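Local atomic coordinates of StAR-related lipid transfer protein 5 (Homo sapiens, PDB entry 2R55), a protein that probably binds cholesterol or other sterols in its START domain and may take part in the intracellular transport of lipids. Residues Ser61-Gly66 / Phe170-Gly175; Asn67-Glu72 / Ser209-Ser214; Glu33-Tyr38 / Ser149-His154. All blocks are in the same frame, centred on the assembly; numbering follows the deposited sequence.

Interaction 1 (Ser61-Gly66 / Phe170-Gly175); sequences SVEFPG and FNHPCG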
loop_
_atom_site.group_PDB
_atom_site.type_symbol
_atom_site.label_atom_id
_atom_site.label_comp_id
_atom_site.label_asym_id
_atom_site.label_seq_id
_atom_site.Cartn_x
_atom_site.Cartn_y
_atom_site.Cartn_z
ATOM N N SER A 61 -11.587 8.432 5.859
ATOM C CA SER A 61 -11.984 7.591 4.747
ATOM C C SER A 61 -13.473 7.707 4.572
ATOM O O SER A 61 -14.180 7.917 5.566
ATOM C CB SER A 61 -11.664 6.146 5.084
ATOM O OG SER A 61 -12.566 5.262 4.453
ATOM N N VAL A 62 -13.945 7.603 3.326
ATOM C CA VAL A 62 -15.382 7.434 3.053
ATOM C C VAL A 62 -15.724 5.933 2.866
ATOM O O VAL A 62 -16.882 5.572 2.713
ATOM C CB VAL A 62 -15.905 8.298 1.833
ATOM C CG1 VAL A 62 -15.649 9.779 2.058
ATOM C CG2 VAL A 62 -15.290 7.848 0.514
ATOM N N GLU A 63 -14.708 5.076 2.884
ATOM C CA GLU A 63 -14.892 3.638 2.686
ATOM C C GLU A 63 -15.290 2.881 3.965
ATOM O O GLU A 63 -15.936 1.841 3.869
ATOM C CB GLU A 63 -13.637 2.987 2.088
ATOM C CG GLU A 63 -13.128 3.539 0.721
ATOM C CD GLU A 63 -14.158 3.552 -0.430
ATOM O OE1 GLU A 63 -15.137 2.788 -0.424
ATOM O OE2 GLU A 63 -13.962 4.352 -1.379
ATOM N N PHE A 64 -14.910 3.407 5.140
ATOM C CA PHE A 64 -15.105 2.748 6.440
ATOM C C PHE A 64 -14.912 3.795 7.555
ATOM O O PHE A 64 -14.400 4.878 7.281
ATOM C CB PHE A 64 -14.166 1.535 6.597
ATOM C CG PHE A 64 -12.771 1.862 7.081
ATOM C CD1 PHE A 64 -11.966 2.759 6.409
ATOM C CD2 PHE A 64 -12.256 1.224 8.206
ATOM C CE1 PHE A 64 -10.682 3.051 6.854
ATOM C CE2 PHE A 64 -10.951 1.493 8.668
ATOM C CZ PHE A 64 -10.167 2.409 7.995
ATOM N N PRO A 65 -15.330 3.484 8.808
ATOM C CA PRO A 65 -15.181 4.454 9.904
ATOM C C PRO A 65 -13.809 5.154 9.983
ATOM O O PRO A 65 -13.780 6.371 10.208
ATOM C CB PRO A 65 -15.408 3.604 11.151
ATOM C CG PRO A 65 -16.328 2.545 10.697
ATOM C CD PRO A 65 -15.941 2.227 9.286
ATOM N N GLY A 66 -12.707 4.418 9.766
ATOM C CA GLY A 66 -11.340 4.945 9.949
ATOM C C GLY A 66 -10.802 5.988 8.967
ATOM O O GLY A 66 -11.556 6.789 8.393
ATOM N N PHE A 170 -8.978 -5.775 6.082
ATOM C CA PHE A 170 -9.510 -5.375 4.802
ATOM C C PHE A 170 -8.863 -4.053 4.431
ATOM O O PHE A 170 -9.006 -3.061 5.140
ATOM C CB PHE A 170 -11.029 -5.237 4.865
ATOM C CG PHE A 170 -11.742 -6.495 5.285
ATOM C CD1 PHE A 170 -12.130 -6.677 6.607
ATOM C CD2 PHE A 170 -12.028 -7.500 4.356
ATOM C CE1 PHE A 170 -12.790 -7.855 7.025
ATOM C CE2 PHE A 170 -12.693 -8.674 4.743
ATOM C CZ PHE A 170 -13.069 -8.855 6.094
ATOM N N ASN A 171 -8.096 -4.070 3.347
ATOM C CA ASN A 171 -7.611 -2.849 2.724
ATOM C C ASN A 171 -8.707 -2.246 1.885
ATOM O O ASN A 171 -9.371 -2.954 1.126
ATOM C CB ASN A 171 -6.441 -3.154 1.780
ATOM C CG ASN A 171 -5.149 -3.390 2.513
ATOM O OD1 ASN A 171 -4.797 -2.653 3.430
ATOM N ND2 ASN A 171 -4.435 -4.421 2.118
ATOM N N HIS A 172 -8.890 -0.936 2.016
ATOM C CA HIS A 172 -9.685 -0.176 1.053
ATOM C C HIS A 172 -8.734 0.472 0.012
ATOM O O HIS A 172 -7.499 0.346 0.160
ATOM C CB HIS A 172 -10.551 0.812 1.797
ATOM C CG HIS A 172 -11.612 0.159 2.614
ATOM N ND1 HIS A 172 -11.481 -0.054 3.968
ATOM C CD2 HIS A 172 -12.818 -0.350 2.266
ATOM C CE1 HIS A 172 -12.573 -0.642 4.423
ATOM N NE2 HIS A 172 -13.399 -0.834 3.411
ATOM N N PRO A 173 -9.278 1.100 -1.059
ATOM C CA PRO A 173 -8.384 1.475 -2.178
ATOM C C PRO A 173 -7.087 2.112 -1.699
ATOM O O PRO A 173 -7.117 3.095 -0.962
ATOM C CB PRO A 173 -9.221 2.463 -2.980
ATOM C CG PRO A 173 -10.640 1.999 -2.744
ATOM C CD PRO A 173 -10.680 1.480 -1.334
ATOM N N CYS A 174 -5.965 1.527 -2.101
ATOM C CA CYS A 174 -4.655 1.902 -1.584
ATOM C C CYS A 174 -3.578 1.479 -2.548
ATOM O O CYS A 174 -3.854 0.772 -3.512
ATOM C CB CYS A 174 -4.365 1.213 -0.247
ATOM S SG CYS A 174 -4.336 -0.593 -0.263
ATOM N N GLY A 175 -2.348 1.895 -2.262
ATOM C CA GLY A 175 -1.208 1.475 -3.056
ATOM C C GLY A 175 -0.207 2.579 -3.275
ATOM O O GLY A 175 -0.049 3.471 -2.439
#

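Interaction 2 (Asn67-Glu72 / Ser209-Ser214); sequences NLYRGE and SFFPRS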
loop_
_atom_site.group_PDB
_atom_site.type_symbol
_atom_site.label_atom_id
_atom_site.label_comp_id
_atom_site.label_asym_id
_atom_site.label_seq_id
_atom_site.Cartn_x
_atom_site.Cartn_y
_atom_site.Cartn_z
ATOM N N ASN A 67 -9.482 5.984 8.779
ATOM C CA ASN A 67 -8.823 7.030 8.010
ATOM C C ASN A 67 -8.102 6.538 6.758
ATOM O O ASN A 67 -7.848 5.343 6.602
ATOM C CB ASN A 67 -7.835 7.783 8.899
ATOM C CG ASN A 67 -8.490 8.393 10.143
ATOM O OD1 ASN A 67 -9.550 9.022 10.082
ATOM N ND2 ASN A 67 -7.832 8.228 11.274
ATOM N N LEU A 68 -7.763 7.476 5.877
ATOM C CA LEU A 68 -6.887 7.217 4.745
ATOM C C LEU A 68 -5.615 8.003 4.970
ATOM O O LEU A 68 -5.675 9.177 5.336
ATOM C CB LEU A 68 -7.574 7.652 3.444
ATOM C CG LEU A 68 -6.837 7.874 2.121
ATOM C CD1 LEU A 68 -6.234 6.587 1.565
ATOM C CD2 LEU A 68 -7.770 8.535 1.070
ATOM N N TYR A 69 -4.472 7.361 4.728
ATOM C CA TYR A 69 -3.148 7.937 4.980
ATOM C C TYR A 69 -2.380 8.152 3.679
ATOM O O TYR A 69 -2.422 7.300 2.777
ATOM C CB TYR A 69 -2.334 7.041 5.941
ATOM C CG TYR A 69 -2.855 7.084 7.355
ATOM C CD1 TYR A 69 -3.818 6.173 7.798
ATOM C CD2 TYR A 69 -2.411 8.058 8.247
ATOM C CE1 TYR A 69 -4.328 6.233 9.106
ATOM C CE2 TYR A 69 -2.906 8.126 9.558
ATOM C CZ TYR A 69 -3.863 7.212 9.974
ATOM O OH TYR A 69 -4.351 7.293 11.250
ATOM N N ARG A 70 -1.674 9.279 3.595
ATOM C CA ARG A 70 -0.989 9.688 2.394
ATOM C C ARG A 70 0.476 9.976 2.710
ATOM O O ARG A 70 0.793 10.844 3.536
ATOM C CB ARG A 70 -1.664 10.939 1.843
ATOM C CG ARG A 70 -0.985 11.597 0.620
ATOM C CD ARG A 70 -1.296 13.074 0.595
ATOM N NE ARG A 70 -1.212 13.647 -0.740
ATOM C CZ ARG A 70 -0.079 14.029 -1.327
ATOM N NH1 ARG A 70 1.095 13.881 -0.707
ATOM N NH2 ARG A 70 -0.119 14.542 -2.552
ATOM N N GLY A 71 1.353 9.227 2.054
ATOM C CA GLY A 71 2.789 9.422 2.166
ATOM C C GLY A 71 3.331 10.053 0.896
ATOM O O GLY A 71 2.962 9.657 -0.212
ATOM N N GLU A 72 4.195 11.042 1.057
ATOM C CA GLU A 72 4.880 11.634 -0.081
ATOM C C GLU A 72 6.371 11.802 0.221
ATOM O O GLU A 72 6.766 12.197 1.334
ATOM C CB GLU A 72 4.220 12.956 -0.497
ATOM C CG GLU A 72 5.011 13.795 -1.510
ATOM C CD GLU A 72 4.127 14.622 -2.452
ATOM O OE1 GLU A 72 3.040 15.104 -2.027
ATOM O OE2 GLU A 72 4.530 14.780 -3.630
ATOM N N SER A 209 -2.002 5.773 16.406
ATOM C CA SER A 209 -0.561 5.967 16.601
ATOM C C SER A 209 0.242 5.193 15.559
ATOM O O SER A 209 1.263 5.679 15.044
ATOM C CB SER A 209 -0.140 5.528 18.008
ATOM O OG SER A 209 -1.096 5.943 18.966
ATOM N N PHE A 210 -0.238 3.992 15.257
ATOM C CA PHE A 210 0.488 3.048 14.434
ATOM C C PHE A 210 0.715 3.558 13.012
ATOM O O PHE A 210 1.838 3.677 12.576
ATOM C CB PHE A 210 -0.234 1.688 14.442
ATOM C CG PHE A 210 0.310 0.699 13.453
ATOM C CD1 PHE A 210 1.492 0.012 13.710
ATOM C CD2 PHE A 210 -0.362 0.460 12.251
ATOM C CE1 PHE A 210 1.999 -0.900 12.779
ATOM C CE2 PHE A 210 0.138 -0.448 11.309
ATOM C CZ PHE A 210 1.312 -1.127 11.574
ATOM N N PHE A 211 -0.360 3.862 12.305
ATOM C CA PHE A 211 -0.284 4.207 10.882
ATOM C C PHE A 211 0.670 5.326 10.449
ATOM O O PHE A 211 1.495 5.079 9.574
ATOM C CB PHE A 211 -1.675 4.396 10.298
ATOM C CG PHE A 211 -2.387 3.121 10.099
ATOM C CD1 PHE A 211 -1.859 2.159 9.234
ATOM C CD2 PHE A 211 -3.557 2.846 10.794
ATOM C CE1 PHE A 211 -2.492 0.954 9.050
ATOM C CE2 PHE A 211 -4.205 1.646 10.614
ATOM C CZ PHE A 211 -3.667 0.686 9.740
ATOM N N PRO A 212 0.572 6.536 11.047
ATOM C CA PRO A 212 1.577 7.565 10.764
ATOM C C PRO A 212 2.991 6.990 10.778
ATOM O O PRO A 212 3.716 7.073 9.773
ATOM C CB PRO A 212 1.421 8.541 11.928
ATOM C CG PRO A 212 0.055 8.339 12.433
ATOM C CD PRO A 212 -0.453 7.013 11.990
ATOM N N ARG A 213 3.346 6.381 11.907
ATOM C CA ARG A 213 4.658 5.799 12.143
ATOM C C ARG A 213 4.958 4.685 11.163
ATOM O O ARG A 213 6.105 4.490 10.765
ATOM C CB ARG A 213 4.733 5.240 13.562
ATOM C CG ARG A 213 4.663 6.288 14.665
ATOM C CD ARG A 213 5.677 5.984 15.809
ATOM N NE ARG A 213 5.359 4.755 16.538
ATOM C CZ ARG A 213 6.164 4.161 17.425
ATOM N NH1 ARG A 213 7.365 4.670 17.722
ATOM N NH2 ARG A 213 5.765 3.043 18.024
ATOM N N SER A 214 3.916 3.963 10.772
ATOM C CA SER A 214 4.044 2.852 9.845
ATOM C C SER A 214 4.495 3.379 8.482
ATOM O O SER A 214 5.356 2.783 7.838
ATOM C CB SER A 214 2.705 2.104 9.739
ATOM O OG SER A 214 2.843 0.845 9.102
#

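Interaction 3 (Glu33-Tyr38 / Ser149-His154); sequences EKMLQY and SSNATH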
loop_
_atom_site.group_PDB
_atom_site.type_symbol
_atom_site.label_atom_id
_atom_site.label_comp_id
_atom_site.label_asym_id
_atom_site.label_seq_id
_atom_site.Cartn_x
_atom_site.Cartn_y
_atom_site.Cartn_z
ATOM N N GLU A 33 -9.255 4.498 -10.270
ATOM C CA GLU A 33 -9.950 5.796 -10.410
ATOM C C GLU A 33 -9.980 6.570 -9.087
ATOM O O GLU A 33 -9.656 7.761 -9.067
ATOM C CB GLU A 33 -11.351 5.639 -11.013
ATOM C CG GLU A 33 -11.352 5.708 -12.542
ATOM C CD GLU A 33 -12.467 4.876 -13.200
ATOM O OE1 GLU A 33 -13.529 4.628 -12.553
ATOM O OE2 GLU A 33 -12.266 4.467 -14.371
ATOM N N LYS A 34 -10.319 5.879 -7.989
ATOM C CA LYS A 34 -10.320 6.489 -6.660
ATOM C C LYS A 34 -8.922 6.897 -6.221
ATOM O O LYS A 34 -8.704 7.962 -5.656
ATOM C CB LYS A 34 -10.939 5.537 -5.635
ATOM C CG LYS A 34 -12.458 5.594 -5.634
ATOM C CD LYS A 34 -13.013 4.400 -4.918
ATOM C CE LYS A 34 -14.520 4.398 -4.915
ATOM N NZ LYS A 34 -14.941 3.260 -4.071
ATOM N N MET A 35 -7.974 6.025 -6.497
ATOM C CA MET A 35 -6.600 6.301 -6.211
ATOM C C MET A 35 -6.141 7.553 -6.941
ATOM O O MET A 35 -5.536 8.436 -6.347
ATOM C CB MET A 35 -5.776 5.084 -6.565
ATOM C CG MET A 35 -5.775 4.059 -5.452
ATOM S SD MET A 35 -4.657 4.545 -4.127
ATOM C CE MET A 35 -3.076 4.334 -4.923
ATOM N N LEU A 36 -6.491 7.661 -8.210
ATOM C CA LEU A 36 -6.170 8.856 -8.971
ATOM C C LEU A 36 -6.730 10.122 -8.311
ATOM O O LEU A 36 -6.040 11.147 -8.227
ATOM C CB LEU A 36 -6.627 8.716 -10.425
ATOM C CG LEU A 36 -5.984 9.692 -11.429
ATOM C CD1 LEU A 36 -4.443 9.641 -11.354
ATOM C CD2 LEU A 36 -6.490 9.484 -12.880
ATOM N N GLN A 37 -7.962 10.037 -7.812
ATOM C CA GLN A 37 -8.578 11.175 -7.153
ATOM C C GLN A 37 -7.889 11.491 -5.818
ATOM O O GLN A 37 -7.671 12.667 -5.506
ATOM C CB GLN A 37 -10.108 11.011 -7.041
ATOM C CG GLN A 37 -10.935 12.241 -7.548
ATOM C CD GLN A 37 -10.535 12.723 -8.964
ATOM O OE1 GLN A 37 -10.030 11.945 -9.798
ATOM N NE2 GLN A 37 -10.766 14.015 -9.238
ATOM N N TYR A 38 -7.479 10.459 -5.074
ATOM C CA TYR A 38 -6.698 10.661 -3.848
ATOM C C TYR A 38 -5.363 11.370 -4.134
ATOM O O TYR A 38 -4.827 12.047 -3.266
ATOM C CB TYR A 38 -6.322 9.343 -3.152
ATOM C CG TYR A 38 -7.420 8.404 -2.692
ATOM C CD1 TYR A 38 -8.709 8.846 -2.443
ATOM C CD2 TYR A 38 -7.134 7.065 -2.467
ATOM C CE1 TYR A 38 -9.692 7.961 -2.015
ATOM C CE2 TYR A 38 -8.099 6.191 -2.051
ATOM C CZ TYR A 38 -9.380 6.645 -1.820
ATOM O OH TYR A 38 -10.340 5.766 -1.400
ATOM N N SER A 149 1.636 2.683 -11.245
ATOM C CA SER A 149 0.909 2.680 -9.976
ATOM C C SER A 149 0.414 1.300 -9.557
ATOM O O SER A 149 0.238 0.402 -10.397
ATOM C CB SER A 149 -0.272 3.649 -10.023
ATOM O OG SER A 149 -1.430 3.010 -10.529
ATOM N N SER A 150 0.186 1.139 -8.250
ATOM C CA SER A 150 -0.424 -0.066 -7.745
ATOM C C SER A 150 -1.692 0.327 -7.041
ATOM O O SER A 150 -1.737 1.323 -6.309
ATOM C CB SER A 150 0.517 -0.844 -6.817
ATOM O OG SER A 150 1.017 -0.039 -5.762
ATOM N N ASN A 151 -2.725 -0.472 -7.262
ATOM C CA ASN A 151 -4.070 -0.133 -6.841
ATOM C C ASN A 151 -4.711 -1.387 -6.287
ATOM O O ASN A 151 -5.035 -2.319 -7.019
ATOM C CB ASN A 151 -4.866 0.401 -8.036
ATOM C CG ASN A 151 -4.173 1.586 -8.738
ATOM O OD1 ASN A 151 -4.338 2.740 -8.349
ATOM N ND2 ASN A 151 -3.416 1.293 -9.773
ATOM N N ALA A 152 -4.885 -1.406 -4.976
ATOM C CA ALA A 152 -5.254 -2.609 -4.292
ATOM C C ALA A 152 -6.519 -2.372 -3.480
ATOM O O ALA A 152 -6.660 -1.330 -2.855
ATOM C CB ALA A 152 -4.107 -3.026 -3.409
ATOM N N THR A 153 -7.452 -3.322 -3.525
ATOM C CA THR A 153 -8.616 -3.306 -2.633
ATOM C C THR A 153 -8.942 -4.718 -2.111
ATOM O O THR A 153 -8.629 -5.697 -2.764
ATOM C CB THR A 153 -9.857 -2.636 -3.294
ATOM O OG1 THR A 153 -10.631 -1.950 -2.301
ATOM C CG2 THR A 153 -10.755 -3.659 -3.983
ATOM N N HIS A 154 -9.574 -4.822 -0.944
ATOM C CA HIS A 154 -9.938 -6.134 -0.390
ATOM C C HIS A 154 -10.931 -6.885 -1.299
ATOM O O HIS A 154 -11.788 -6.264 -1.955
ATOM C CB HIS A 154 -10.536 -5.984 0.990
ATOM C CG HIS A 154 -11.955 -5.513 0.976
ATOM N ND1 HIS A 154 -12.298 -4.179 0.898
ATOM C CD2 HIS A 154 -13.119 -6.201 1.001
ATOM C CE1 HIS A 154 -13.613 -4.068 0.888
ATOM N NE2 HIS A 154 -14.133 -5.281 0.957
#

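Interaction 1 (Ser61-Gly66 / Phe170-Gly175)
E63 and F64 press against H172 and P173 where the loop between strands 54-60 and 67-75 of the START fold meets the interruption in strand 167-180. The loop is tied back on itself at its start: S61 N bonds to G66 O, and S61 OG accepts from E63 N at 2.7 Å and from F64 N at 3.1 Å, an ST turn continued as an ST motif. H195 of strand 188-197 hydrogen-bonds to both S61 OG and P173 O and so spans the two segments. Next in the chain, E63 lays its CB over one face of the imidazole, 3.4 Å from H172 CD2. The CH-pi contact lies 29° off the ring normal. With CG anti to the carbonyl carbon (chi1 -58°), the chain carries on past the ring, and E63 CG meets P173 CD at 3.8 Å. It then bends at chi2, and the carboxylate ends in a salt bridge to K34 of helix 21-40, which also covers P173. F64 comes to the same imidazole by its CB, which sits 3.5 Å from H172 CE1. The two rings are near parallel, planes 25° apart, yet displaced so far that little of one ring covers the other. Their centroids are 5.0 Å apart, and H195 and D197 pack on F64 as well. On the side of the F64 ring away from H172, the chain turns through G66. A side chain there would run into F64 CZ; G66 N stands 3.4 Å above the F64 ring plane, over its centre.

Interaction 2 (Asn67-Glu72 / Ser209-Ser214)
Y69, F211 and P212 account for the burial between strand 67-75 and helix 204-227. Y69 gives most: CG is anti to the carbonyl carbon (chi1 -71°), and the phenol extends from the sheet toward the helix, presenting one face to it. F211 CB sits over that face, 3.4 Å from Y69 CE1, in a CH-pi contact only 19° off the ring normal. It is the methylene, more than the phenyl ring, that does the touching. From there the F211 ring leads away from the strand, its plane 31° from that of Y69, an oblique pairing. One face of the F211 ring is covered within the helix by F210, whose CD2 lies over its centre, and T196 of strand 188-197 packs on F211 too. P212 works on another part of the phenol: P212 CD approaches Y69 CE2 to 3.6 Å. The helix is kinked here, because the proline N cannot bond to the preceding turn; regular bonding is back by S214 N, 2.8 Å from F210 O. D208 and M215 of the same helix and W58 of strand 54-60 add further side chains around Y69. A long C-terminal helix lying across a curved beta-sheet, with aromatic side chains between them, is characteristic of the helix-grip fold of START domains, where, as in related START domains, it probably helps to enclose the lipid-binding cavity.

Interaction 3 (Glu33-Tyr38 / Ser149-His154)
M35 reaches from helix 21-40 onto strand 148-154 and lies against N151 and the backbone of S150. Its CB makes the nearest approach, 3.3 Å from N151 OD1. With CG anti to the carbonyl carbon (chi1 -83°), the next methylene stays beside the same oxygen, M35 CG to N151 OD1 being 3.5 Å. The chain bends about CB-CG (chi2) and again about CG-SD (chi3), and the sulfur has no close partner in the strand. The second bend folds the methyl back toward the sheet, so that M35 CE ends 3.6 Å from S150 O. F177 of strand 167-180 also packs on this side chain, so the methionine spans two neighbouring strands. In the START helix-grip fold this N-terminal helix packs against the sheet, and here N151 and M35, facing one another across the interface, are both buried. The N151 amide, obliquely crossed by the methionine, has its two ends doing different work. OD1 is turned to the aliphatic start of M35, while ND2 points back along its own strand and donates to S149 OG at 2.7 Å. That bond is somewhat bent, 148° at the hydrogen, and tilted 20° from the amide plane. ND2 is also hydrogen-bonded to L139 O of the adjoining strand 132-142, so two acceptors hold the amide's rotation. With an alanine in place of N151, L139 O and S149 OG are likely to lose this side-chain donor, and a gap to open beside M35 CB and CG. V31 and A32, one turn before M35, touch N151 too. S150 has its CB directed away from the helix, and its OG is hydrogen-bonded to C176 N in strand 167-180.

In the fold
From the N terminus, helix 21-40 comes first, and interaction 3 is the first to close a loop, joining 33-38 to 149-154. Segments 61-66 and 67-72 follow directly on one another but diverge: interaction 1 runs to 170-175, interaction 2, which closes the longest loop, to 209-214 in the C-terminal helix. All three loops cross, none nesting in another. Interactions 1 and 3 use strands 167-180 and 148-154, which are neighbours in the sheet, with N171 O 2.8 Å from H154 N, and are linked again by the K34-E63 salt bridge. L68 CD2 packs 3.6 Å from Y38 CD1, bringing interactions 2 and 3 together. Both terminal helices are thereby tied to one curved sheet.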